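Local atomic coordinates of transcriptional activator PlcR protein (Bacillus thuringiensis, PDB entry 3U3W), a protein that binds DNA together with the quorum-sensing signal peptide PapR and acts as a transcriptional activator that regulates virulence. Residues E9-K12 with I13-R17; I58-I61 with H62-V66; E192-D195 with V196-Y200; I223-S226 with C227-N230. One frame throughout, in Å; residues are numbered along the deposited sequence. Where two conformers were deposited one is given.

The four contacts are local, each formed along a helix or where one begins or ends, and they follow one another along the chain as two pairs. Interactions 1 and 2 lie at the DNA-binding end, their centres about 13 Å apart. Helix 4-16 there meets the turn into helix 61-65 through E9 with H62, I10 with F63 and I13 with I58. Interactions 3 and 4, with centres about 10 Å apart, join the consecutive helices 192-208 and 212-228 of the TPR-like regulatory region. About 27 Å separates the centres of interactions 2 and 3. DNA reaches interaction 1, the bound peptide interaction 3, and the second subunit touches interactions 2 and 4, and R17 of interaction 1 as well.

Interaction 1 of 4, residues E9-K12 with I13-R17; sequences EIKK and IRVLR
R14 and E9 bring the flat groups to this turn of helix, the guanidinium slanting past K11 and the carboxylate lying against the end of I13. K11 CG approaches R14 NH1 to 3.8 Å, obliquely to the guanidinium plane. R14 starts out with CG anti to the backbone N and then bends at chi3 (61°), which swings the guanidinium toward K11. Its N-H groups face several ways: NE meets the carboxylate of E38, while NH2 serves both the carbonyl of L19 and a DNA phosphate. Arginine suits the place because one side chain can link protein framework and DNA backbone. At the E9 carboxylate, OE2 lies 3.7 Å from I13 CD1 but has its polar partner in H62. A long salt bridge, 3.9 Å from K12 NZ to E9 OE1, adds to it. The ethyl arm of I13 runs back along the helix, with CG1 3.0 Å from E9 O, so this carbonyl is tightly covered. That same oxygen accepts I13 N at 3.1 Å, first of four successive i to i+4 backbone bonds that end with L16 N to K12 O at 3.0 Å. Helix 4-16 thus presents I10 to I37 and E38 of helix 31-38, R14 to Q21 and L24 of helix 21-25, and I13 to I58 in the loop beyond helix 46-56.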
loop_
_atom_site.group_PDB
_atom_site.type_symbol
_atom_site.label_atom_id
_atom_site.label_comp_id
_atom_site.label_asym_id
_atom_site.label_seq_id
_atom_site.Cartn_x
_atom_site.Cartn_y
_atom_site.Cartn_z
ATOM N N GLU A 9 15.534 -19.236 -6.928
ATOM C CA GLU A 9 14.443 -18.609 -6.200
ATOM C C GLU A 9 13.140 -19.381 -6.442
ATOM O O GLU A 9 12.350 -19.622 -5.522
ATOM C CB GLU A 9 14.301 -17.144 -6.617
ATOM C CG GLU A 9 13.302 -16.353 -5.783
ATOM C CD GLU A 9 13.732 -16.204 -4.329
ATOM O OE1 GLU A 9 14.888 -16.562 -4.003
ATOM O OE2 GLU A 9 12.912 -15.728 -3.513
ATOM N N ILE A 10 12.925 -19.794 -7.682
ATOM C CA ILE A 10 11.769 -20.629 -7.993
ATOM C C ILE A 10 11.854 -22.009 -7.322
ATOM O O ILE A 10 10.855 -22.518 -6.813
ATOM C CB ILE A 10 11.565 -20.767 -9.522
ATOM C CG1 ILE A 10 11.035 -19.446 -10.101
ATOM C CG2 ILE A 10 10.621 -21.921 -9.847
ATOM C CD1 ILE A 10 10.824 -19.466 -11.596
ATOM N N LYS A 11 13.047 -22.602 -7.323
ATOM C CA LYS A 11 13.273 -23.919 -6.723
ATOM C C LYS A 11 13.157 -23.855 -5.204
ATOM O O LYS A 11 12.583 -24.740 -4.569
ATOM C CB LYS A 11 14.659 -24.443 -7.107
ATOM C CG LYS A 11 15.108 -25.720 -6.376
ATOM C CD LYS A 11 16.435 -26.219 -6.955
ATOM C CE LYS A 11 16.838 -27.591 -6.426
ATOM N NZ LYS A 11 17.594 -27.514 -5.146
ATOM N N LYS A 12 13.719 -22.798 -4.634
ATOM C CA LYS A 12 13.661 -22.552 -3.202
ATOM C C LYS A 12 12.215 -22.454 -2.717
ATOM O O LYS A 12 11.848 -23.070 -1.717
ATOM C CB LYS A 12 14.452 -21.275 -2.870
ATOM C CG LYS A 12 14.237 -20.690 -1.475
ATOM C CD LYS A 12 15.388 -19.740 -1.116
ATOM C CE LYS A 12 15.065 -18.843 0.079
ATOM N NZ LYS A 12 14.214 -17.667 -0.291
ATOM N N ILE A 13 11.396 -21.689 -3.439
ATOM C CA ILE A 13 10.006 -21.472 -3.048
ATOM C C ILE A 13 9.121 -22.692 -3.335
ATOM O O ILE A 13 8.154 -22.947 -2.614
ATOM C CB ILE A 13 9.415 -20.200 -3.717
ATOM C CG1 ILE A 13 10.282 -18.984 -3.405
ATOM C CG2 ILE A 13 7.993 -19.957 -3.248
ATOM C CD1 ILE A 13 9.878 -17.744 -4.146
ATOM N N ARG A 14 9.453 -23.445 -4.383
ATOM C CA ARG A 14 8.738 -24.686 -4.681
ATOM C C ARG A 14 8.980 -25.747 -3.614
ATOM O O ARG A 14 8.057 -26.450 -3.229
ATOM C CB ARG A 14 9.126 -25.257 -6.051
ATOM C CG ARG A 14 8.606 -26.681 -6.262
ATOM C CD ARG A 14 8.988 -27.276 -7.609
ATOM N NE ARG A 14 10.432 -27.385 -7.802
ATOM C CZ ARG A 14 11.210 -28.296 -7.222
ATOM N NH1 ARG A 14 12.517 -28.311 -7.480
ATOM N NH2 ARG A 14 10.689 -29.190 -6.385
ATOM N N VAL A 15 10.225 -25.871 -3.155
ATOM C CA VAL A 15 10.552 -26.828 -2.103
ATOM C C VAL A 15 9.869 -26.391 -0.811
ATOM O O VAL A 15 9.291 -27.199 -0.085
ATOM C CB VAL A 15 12.082 -26.938 -1.872
ATOM C CG1 VAL A 15 12.383 -27.869 -0.705
ATOM C CG2 VAL A 15 12.785 -27.419 -3.129
ATOM N N LEU A 16 9.935 -25.090 -0.545
ATOM C CA LEU A 16 9.306 -24.495 0.626
ATOM C C LEU A 16 7.798 -24.746 0.648
ATOM O O LEU A 16 7.170 -24.725 1.707
ATOM C CB LEU A 16 9.580 -22.995 0.632
ATOM C CG LEU A 16 9.507 -22.239 1.952
ATOM C CD1 LEU A 16 10.619 -22.686 2.892
ATOM C CD2 LEU A 16 9.614 -20.752 1.674
ATOM N N ARG A 17 7.221 -24.972 -0.529
ATOM C CA ARG A 17 5.788 -25.215 -0.643
ATOM C C ARG A 17 5.476 -26.700 -0.725
ATOM O O ARG A 17 4.310 -27.088 -0.790
ATOM C CB ARG A 17 5.213 -24.507 -1.870
ATOM C CG ARG A 17 5.271 -22.993 -1.805
ATOM C CD ARG A 17 4.125 -22.387 -0.992
ATOM N NE ARG A 17 4.106 -20.932 -1.134
ATOM C CZ ARG A 17 4.750 -20.091 -0.328
ATOM N NH1 ARG A 17 5.456 -20.559 0.698
ATOM N NH2 ARG A 17 4.682 -18.782 -0.544
#

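Interaction 2 of 4, residues I58-I61 with H62-V66; sequences IPII and HFYEV
I58 forms the tight part of this contact, its methyl CG2 touching both H62 and F63, 3.6 Å from H62 CB and 3.7 Å from F63 CE2. A branched isoleucine fits well, since CG2 stands anti to its own backbone N while CB lies by the F63 ring. The chain turns into helix 61-65 through two short-range bonds, H62 N to P59 O at 3.0 Å and F63 N to I60 O at 3.1 Å, both donors standing above the carbonyl planes. Next, E65 N meets I61 O almost head-on at 2.8 Å, a regular helical bond. Packing is looser around the partly exposed I61, whose side chain touches Y64 only lightly, CD1 lying 4.2 Å from Y64 CB. I60 CG2 runs beside the Y64 ring, 4.1 Å from CE2, and I60 of the second subunit covers both I61 and Y64. Toward the second subunit, Y64 OH bonds to its counterpart Y64 OH, and the H62 ring meets H189 of that subunit edge-to-face. With E9 OE2 bonded to H62 NE2, a proton on that nitrogen is probably favoured, and the carboxylate may stabilise a charged imidazole.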
loop_
_atom_site.group_PDB
_atom_site.type_symbol
_atom_site.label_atom_id
_atom_site.label_comp_id
_atom_site.label_asym_id
_atom_site.label_seq_id
_atom_site.Cartn_x
_atom_site.Cartn_y
_atom_site.Cartn_z
ATOM N N ILE A 58 3.198 -15.974 -5.274
ATOM C CA ILE A 58 4.262 -14.984 -5.203
ATOM C C ILE A 58 3.937 -13.836 -6.148
ATOM O O ILE A 58 3.681 -14.069 -7.331
ATOM C CB ILE A 58 5.611 -15.602 -5.606
ATOM C CG1 ILE A 58 5.965 -16.781 -4.686
ATOM C CG2 ILE A 58 6.700 -14.525 -5.656
ATOM C CD1 ILE A 58 6.461 -16.394 -3.286
ATOM N N PRO A 59 3.919 -12.595 -5.628
ATOM C CA PRO A 59 3.767 -11.419 -6.490
ATOM C C PRO A 59 4.792 -11.498 -7.607
ATOM O O PRO A 59 5.975 -11.765 -7.369
ATOM C CB PRO A 59 4.088 -10.248 -5.557
ATOM C CG PRO A 59 3.770 -10.757 -4.204
ATOM C CD PRO A 59 4.097 -12.226 -4.214
ATOM N N ILE A 60 4.335 -11.287 -8.829
ATOM C CA ILE A 60 5.178 -11.518 -9.991
ATOM C C ILE A 60 6.407 -10.606 -10.009
ATOM O O ILE A 60 7.448 -10.979 -10.542
ATOM C CB ILE A 60 4.367 -11.405 -11.298
ATOM C CG1 ILE A 60 3.205 -12.414 -11.284
ATOM C CG2 ILE A 60 5.246 -11.660 -12.498
ATOM C CD1 ILE A 60 2.075 -12.114 -10.271
ATOM N N ILE A 61 6.293 -9.420 -9.412
ATOM C CA ILE A 61 7.405 -8.463 -9.421
ATOM C C ILE A 61 8.611 -9.054 -8.687
ATOM O O ILE A 61 9.757 -8.673 -8.930
ATOM C CB ILE A 61 6.994 -7.068 -8.823
ATOM C CG1 ILE A 61 8.136 -6.048 -8.930
ATOM C CG2 ILE A 61 6.523 -7.194 -7.372
ATOM C CD1 ILE A 61 8.553 -5.708 -10.343
ATOM N N HIS A 62 8.341 -10.012 -7.806
ATOM C CA HIS A 62 9.403 -10.667 -7.065
ATOM C C HIS A 62 10.401 -11.355 -7.984
ATOM O O HIS A 62 11.604 -11.293 -7.765
ATOM C CB HIS A 62 8.839 -11.682 -6.077
ATOM C CG HIS A 62 9.893 -12.381 -5.278
ATOM N ND1 HIS A 62 10.823 -11.702 -4.521
ATOM C CD2 HIS A 62 10.179 -13.695 -5.134
ATOM C CE1 HIS A 62 11.628 -12.566 -3.934
ATOM N NE2 HIS A 62 11.257 -13.784 -4.284
ATOM N N PHE A 63 9.908 -12.025 -9.011
ATOM C CA PHE A 63 10.813 -12.740 -9.892
ATOM C C PHE A 63 11.615 -11.777 -10.752
ATOM O O PHE A 63 12.755 -12.054 -11.129
ATOM C CB PHE A 63 10.053 -13.764 -10.720
ATOM C CG PHE A 63 9.369 -14.792 -9.885
ATOM C CD1 PHE A 63 10.112 -15.675 -9.124
ATOM C CD2 PHE A 63 7.993 -14.858 -9.827
ATOM C CE1 PHE A 63 9.489 -16.616 -8.338
ATOM C CE2 PHE A 63 7.365 -15.797 -9.041
ATOM C CZ PHE A 63 8.110 -16.673 -8.299
ATOM N N TYR A 64 11.035 -10.623 -11.037
ATOM C CA TYR A 64 11.794 -9.603 -11.729
ATOM C C TYR A 64 12.846 -8.969 -10.816
ATOM O O TYR A 64 13.982 -8.756 -11.238
ATOM C CB TYR A 64 10.866 -8.564 -12.344
ATOM C CG TYR A 64 10.194 -9.077 -13.594
ATOM C CD1 TYR A 64 10.765 -8.871 -14.846
ATOM C CD2 TYR A 64 9.004 -9.790 -13.522
ATOM C CE1 TYR A 64 10.162 -9.350 -15.997
ATOM C CE2 TYR A 64 8.393 -10.269 -14.668
ATOM C CZ TYR A 64 8.978 -10.046 -15.900
ATOM O OH TYR A 64 8.373 -10.520 -17.034
ATOM N N GLU A 65 12.482 -8.692 -9.567
ATOM C CA GLU A 65 13.423 -8.106 -8.619
ATOM C C GLU A 65 14.713 -8.915 -8.515
ATOM O O GLU A 65 15.813 -8.367 -8.632
ATOM C CB GLU A 65 12.786 -7.963 -7.236
ATOM C CG GLU A 65 11.784 -6.832 -7.144
ATOM C CD GLU A 65 11.023 -6.830 -5.829
ATOM O OE1 GLU A 65 10.946 -7.899 -5.180
ATOM O OE2 GLU A 65 10.504 -5.757 -5.442
ATOM N N VAL A 66 14.579 -10.220 -8.301
ATOM C CA VAL A 66 15.746 -11.067 -8.109
ATOM C C VAL A 66 16.431 -11.434 -9.420
ATOM O O VAL A 66 17.430 -12.148 -9.429
ATOM C CB VAL A 66 15.380 -12.336 -7.354
ATOM C CG1 VAL A 66 14.797 -11.966 -6.000
ATOM C CG2 VAL A 66 14.390 -13.153 -8.161
#

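Interaction 3 of 4, residues E192-D195 with V196-Y200; sequences EEFD and VKVRY
F194 and D195 both send their side chains off with CG anti to the backbone N (chi1 -173° and -158°), which lays the ring toward V198 and the carboxylate toward R199. These are i to i+4 pairs at the start of helix 192-208, in the TPR-like helical domain that receives the signal peptide. V198 CG2 sits over one face of the F194 ring in a CH-pi contact, 3.7 Å from the centroid and 3.5 Å from CZ, offset toward the rim. Phenylalanine gives the methyl a broad surface, and the ring also meets Y156 edge-to-face. Both pairs are reinforced by the backbone, V198 N bonding to F194 O at 2.8 Å and R199 N to D195 O at 3.0 Å. The aliphatic part of K197 also leans on F194, with CD 4.1 Å from CD1, while its NZ forms a salt bridge with a backbone group of the bound peptide. A lysine is apt here, pairing a greasy stem with a charged tip. V196 turns instead to I225 and S226 of helix 212-228. R199 extends alongside D195, its NH1 held by Q218. The shorter reach of aspartate is enough for a salt bridge: R199 NE donates a hydrogen bond to D195 OD2 at 3.0 Å, close to the C-O axis and slightly tilted from the guanidinium plane.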
loop_
_atom_site.group_PDB
_atom_site.type_symbol
_atom_site.label_atom_id
_atom_site.label_comp_id
_atom_site.label_asym_id
_atom_site.label_seq_id
_atom_site.Cartn_x
_atom_site.Cartn_y
_atom_site.Cartn_z
ATOM N N GLU A 192 -0.859 7.339 -3.802
ATOM C CA GLU A 192 -1.588 8.419 -3.152
ATOM C C GLU A 192 -0.938 8.931 -1.854
ATOM O O GLU A 192 -1.085 10.109 -1.506
ATOM C CB GLU A 192 -3.064 8.047 -2.980
ATOM C CG GLU A 192 -3.697 7.593 -4.296
ATOM C CD GLU A 192 -5.180 7.899 -4.397
ATOM O OE1 GLU A 192 -5.535 9.055 -4.747
ATOM O OE2 GLU A 192 -5.988 6.974 -4.147
ATOM N N GLU A 193 -0.200 8.069 -1.157
ATOM C CA GLU A 193 0.623 8.546 -0.044
ATOM C C GLU A 193 1.626 9.607 -0.486
ATOM O O GLU A 193 1.749 10.642 0.166
ATOM C CB GLU A 193 1.339 7.413 0.668
ATOM C CG GLU A 193 0.535 6.819 1.823
ATOM C CD GLU A 193 1.093 5.482 2.286
ATOM O OE1 GLU A 193 1.849 4.841 1.514
ATOM O OE2 GLU A 193 0.776 5.074 3.427
ATOM N N PHE A 194 2.318 9.367 -1.601
ATOM C CA PHE A 194 3.255 10.363 -2.116
ATOM C C PHE A 194 2.559 11.684 -2.491
ATOM O O PHE A 194 3.036 12.759 -2.147
ATOM C CB PHE A 194 4.075 9.827 -3.294
ATOM C CG PHE A 194 5.158 10.769 -3.742
ATOM C CD1 PHE A 194 6.089 11.261 -2.833
ATOM C CD2 PHE A 194 5.241 11.177 -5.067
ATOM C CE1 PHE A 194 7.077 12.133 -3.242
ATOM C CE2 PHE A 194 6.230 12.059 -5.493
ATOM C CZ PHE A 194 7.146 12.536 -4.586
ATOM N N ASP A 195 1.436 11.578 -3.187
ATOM C CA ASP A 195 0.574 12.706 -3.515
ATOM C C ASP A 195 0.294 13.542 -2.263
ATOM O O ASP A 195 0.362 14.773 -2.296
ATOM C CB ASP A 195 -0.745 12.165 -4.085
ATOM C CG ASP A 195 -1.504 13.180 -4.946
ATOM O OD1 ASP A 195 -1.495 13.019 -6.187
ATOM O OD2 ASP A 195 -2.133 14.116 -4.394
ATOM N N VAL A 196 -0.028 12.871 -1.157
ATOM C CA VAL A 196 -0.343 13.574 0.073
ATOM C C VAL A 196 0.892 14.308 0.575
ATOM O O VAL A 196 0.811 15.436 1.067
ATOM C CB VAL A 196 -0.847 12.613 1.184
ATOM C CG1 VAL A 196 -0.839 13.294 2.531
ATOM C CG2 VAL A 196 -2.233 12.103 0.863
ATOM N N LYS A 197 2.041 13.655 0.459
ATOM C CA LYS A 197 3.260 14.231 0.947
ATOM C C LYS A 197 3.642 15.482 0.125
ATOM O O LYS A 197 3.996 16.518 0.694
ATOM C CB LYS A 197 4.381 13.194 0.910
ATOM C CG LYS A 197 5.732 13.803 1.213
ATOM C CD LYS A 197 6.870 12.850 0.913
ATOM C CE LYS A 197 6.966 11.759 1.962
ATOM N NZ LYS A 197 8.144 10.892 1.720
ATOM N N VAL A 198 3.579 15.370 -1.202
ATOM C CA VAL A 198 3.866 16.506 -2.081
ATOM C C VAL A 198 2.918 17.669 -1.817
ATOM O O VAL A 198 3.354 18.815 -1.751
ATOM C CB VAL A 198 3.786 16.153 -3.593
ATOM C CG1 VAL A 198 4.111 17.388 -4.441
ATOM C CG2 VAL A 198 4.720 15.018 -3.934
ATOM N N ARG A 199 1.623 17.392 -1.672
ATOM C CA ARG A 199 0.681 18.477 -1.378
ATOM C C ARG A 199 0.998 19.170 -0.060
ATOM O O ARG A 199 0.817 20.385 0.082
ATOM C CB ARG A 199 -0.770 18.012 -1.404
ATOM C CG ARG A 199 -1.238 17.612 -2.778
ATOM C CD ARG A 199 -2.745 17.387 -2.832
ATOM N NE ARG A 199 -3.113 16.919 -4.166
ATOM C CZ ARG A 199 -3.379 17.716 -5.198
ATOM N NH1 ARG A 199 -3.350 19.047 -5.059
ATOM N NH2 ARG A 199 -3.677 17.181 -6.374
ATOM N N TYR A 200 1.503 18.402 0.897
ATOM C CA TYR A 200 1.845 18.970 2.191
ATOM C C TYR A 200 3.020 19.936 2.093
ATOM O O TYR A 200 2.995 21.013 2.697
ATOM C CB TYR A 200 2.176 17.876 3.179
ATOM C CG TYR A 200 2.691 18.377 4.504
ATOM C CD1 TYR A 200 1.834 18.960 5.431
ATOM C CD2 TYR A 200 4.032 18.252 4.837
ATOM C CE1 TYR A 200 2.296 19.404 6.646
ATOM C CE2 TYR A 200 4.513 18.687 6.062
ATOM C CZ TYR A 200 3.643 19.258 6.963
ATOM O OH TYR A 200 4.118 19.678 8.185
#

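Interaction 4 of 4, residues I223-S226 with C227-N230; sequences IEIS and CRIN
I225 and R228 run side by side, pointing the same way, on the last turn of helix 212-228, which closes in a Schellman motif within the TPR-like domain. R228 NH2 lies 4.0 Å from both CG1 and CG2 of I225, so the guanidinium skirts the two branches of the isoleucine. A bend at chi3 (58°) turns the guanidinium alongside I225, and NH1 forms a salt bridge with E192 of helix 192-208. Arginine suits this exposed position because one N-H end, NH2, can lie along I225 while NH1 reaches the next helix; I225 faces that helix too, touching D195. On another side of the turn C227 lies one turn on from I223, its SG 4.4 Å from I223 CG2. Backbone bonds hold the same spacing, with C227 N to I223 O at 3.0 Å and R228 N to E224 O at 3.1 Å. S226 keeps its hydroxyl within the helix, bonding OG to the carbonyl of A222, an economical choice where the side chain is buried against I235. I229 N still reaches I225 O at 3.1 Å, but its side chain takes the hindered rotamer with CG1 between backbone N and carbonyl carbon, bringing CG1 to 3.3 Å from I225 O. I229 is also the first residue to leave the helical conformation, and N230 is the C-prime residue, its positive phi (54°) well tolerated by asparagine. S231 N turns back to S226 O, and N230 N makes a weak 3.2 Å bond to C227 O.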
loop_
_atom_site.group_PDB
_atom_site.type_symbol
_atom_site.label_atom_id
_atom_site.label_comp_id
_atom_site.label_asym_id
_atom_site.label_seq_id
_atom_site.Cartn_x
_atom_site.Cartn_y
_atom_site.Cartn_z
ATOM N N ILE A 223 -5.721 16.206 3.307
ATOM C CA ILE A 223 -6.516 15.601 4.378
ATOM C C ILE A 223 -7.620 14.689 3.841
ATOM O O ILE A 223 -7.834 13.598 4.370
ATOM C CB ILE A 223 -7.137 16.686 5.297
ATOM C CG1 ILE A 223 -6.013 17.480 5.984
ATOM C CG2 ILE A 223 -8.152 16.067 6.285
ATOM C CD1 ILE A 223 -6.468 18.407 7.121
ATOM N N GLU A 224 -8.310 15.131 2.792
ATOM C CA GLU A 224 -9.346 14.312 2.166
ATOM C C GLU A 224 -8.754 13.019 1.611
ATOM O O GLU A 224 -9.282 11.928 1.855
ATOM C CB GLU A 224 -10.070 15.085 1.057
ATOM C CG GLU A 224 -11.014 14.239 0.211
ATOM C CD GLU A 224 -11.051 14.680 -1.256
ATOM O OE1 GLU A 224 -11.420 15.845 -1.524
ATOM O OE2 GLU A 224 -10.701 13.862 -2.142
ATOM N N ILE A 225 -7.661 13.141 0.865
ATOM C CA ILE A 225 -6.985 11.968 0.320
ATOM C C ILE A 225 -6.526 11.022 1.429
ATOM O O ILE A 225 -6.627 9.809 1.297
ATOM C CB ILE A 225 -5.775 12.345 -0.551
ATOM C CG1 ILE A 225 -6.239 13.202 -1.737
ATOM C CG2 ILE A 225 -5.056 11.082 -1.046
ATOM C CD1 ILE A 225 -5.107 13.820 -2.513
ATOM N N SER A 226 -6.025 11.589 2.517
ATOM C CA SER A 226 -5.556 10.797 3.643
ATOM C C SER A 226 -6.687 9.983 4.280
ATOM O O SER A 226 -6.526 8.790 4.516
ATOM C CB SER A 226 -4.896 11.685 4.694
ATOM O OG SER A 226 -3.669 12.184 4.213
ATOM N N CYS A 227 -7.818 10.626 4.564
ATOM C CA CYS A 227 -8.965 9.907 5.132
ATOM C C CYS A 227 -9.531 8.812 4.214
ATOM O O CYS A 227 -9.869 7.728 4.669
ATOM C CB CYS A 227 -10.056 10.879 5.566
ATOM S SG CYS A 227 -9.489 11.956 6.893
ATOM N N ARG A 228 -9.590 9.088 2.924
ATOM C CA ARG A 228 -10.094 8.126 1.959
ATOM C C ARG A 228 -9.213 6.887 1.850
ATOM O O ARG A 228 -9.716 5.787 1.627
ATOM C CB ARG A 228 -10.276 8.777 0.578
ATOM C CG ARG A 228 -10.555 7.775 -0.525
ATOM C CD ARG A 228 -11.064 8.443 -1.805
ATOM N NE ARG A 228 -10.131 9.437 -2.319
ATOM C CZ ARG A 228 -8.996 9.138 -2.938
ATOM N NH1 ARG A 228 -8.657 7.870 -3.125
ATOM N NH2 ARG A 228 -8.201 10.108 -3.374
ATOM N N ILE A 229 -7.903 7.056 1.983
ATOM C CA ILE A 229 -7.006 5.895 1.912
ATOM C C ILE A 229 -6.624 5.368 3.305
ATOM O O ILE A 229 -5.814 4.474 3.439
ATOM C CB ILE A 229 -5.743 6.181 1.054
ATOM C CG1 ILE A 229 -4.778 7.134 1.761
ATOM C CG2 ILE A 229 -6.136 6.748 -0.314
ATOM C CD1 ILE A 229 -3.523 7.412 0.938
ATOM N N ASN A 230 -7.229 5.937 4.338
ATOM C CA ASN A 230 -6.908 5.580 5.711
ATOM C C ASN A 230 -5.428 5.676 6.073
ATOM O O ASN A 230 -4.884 4.787 6.732
ATOM C CB ASN A 230 -7.455 4.190 6.035
ATOM C CG ASN A 230 -8.960 4.108 5.849
ATOM O OD1 ASN A 230 -9.460 3.244 5.135
ATOM N ND2 ASN A 230 -9.685 5.019 6.481
#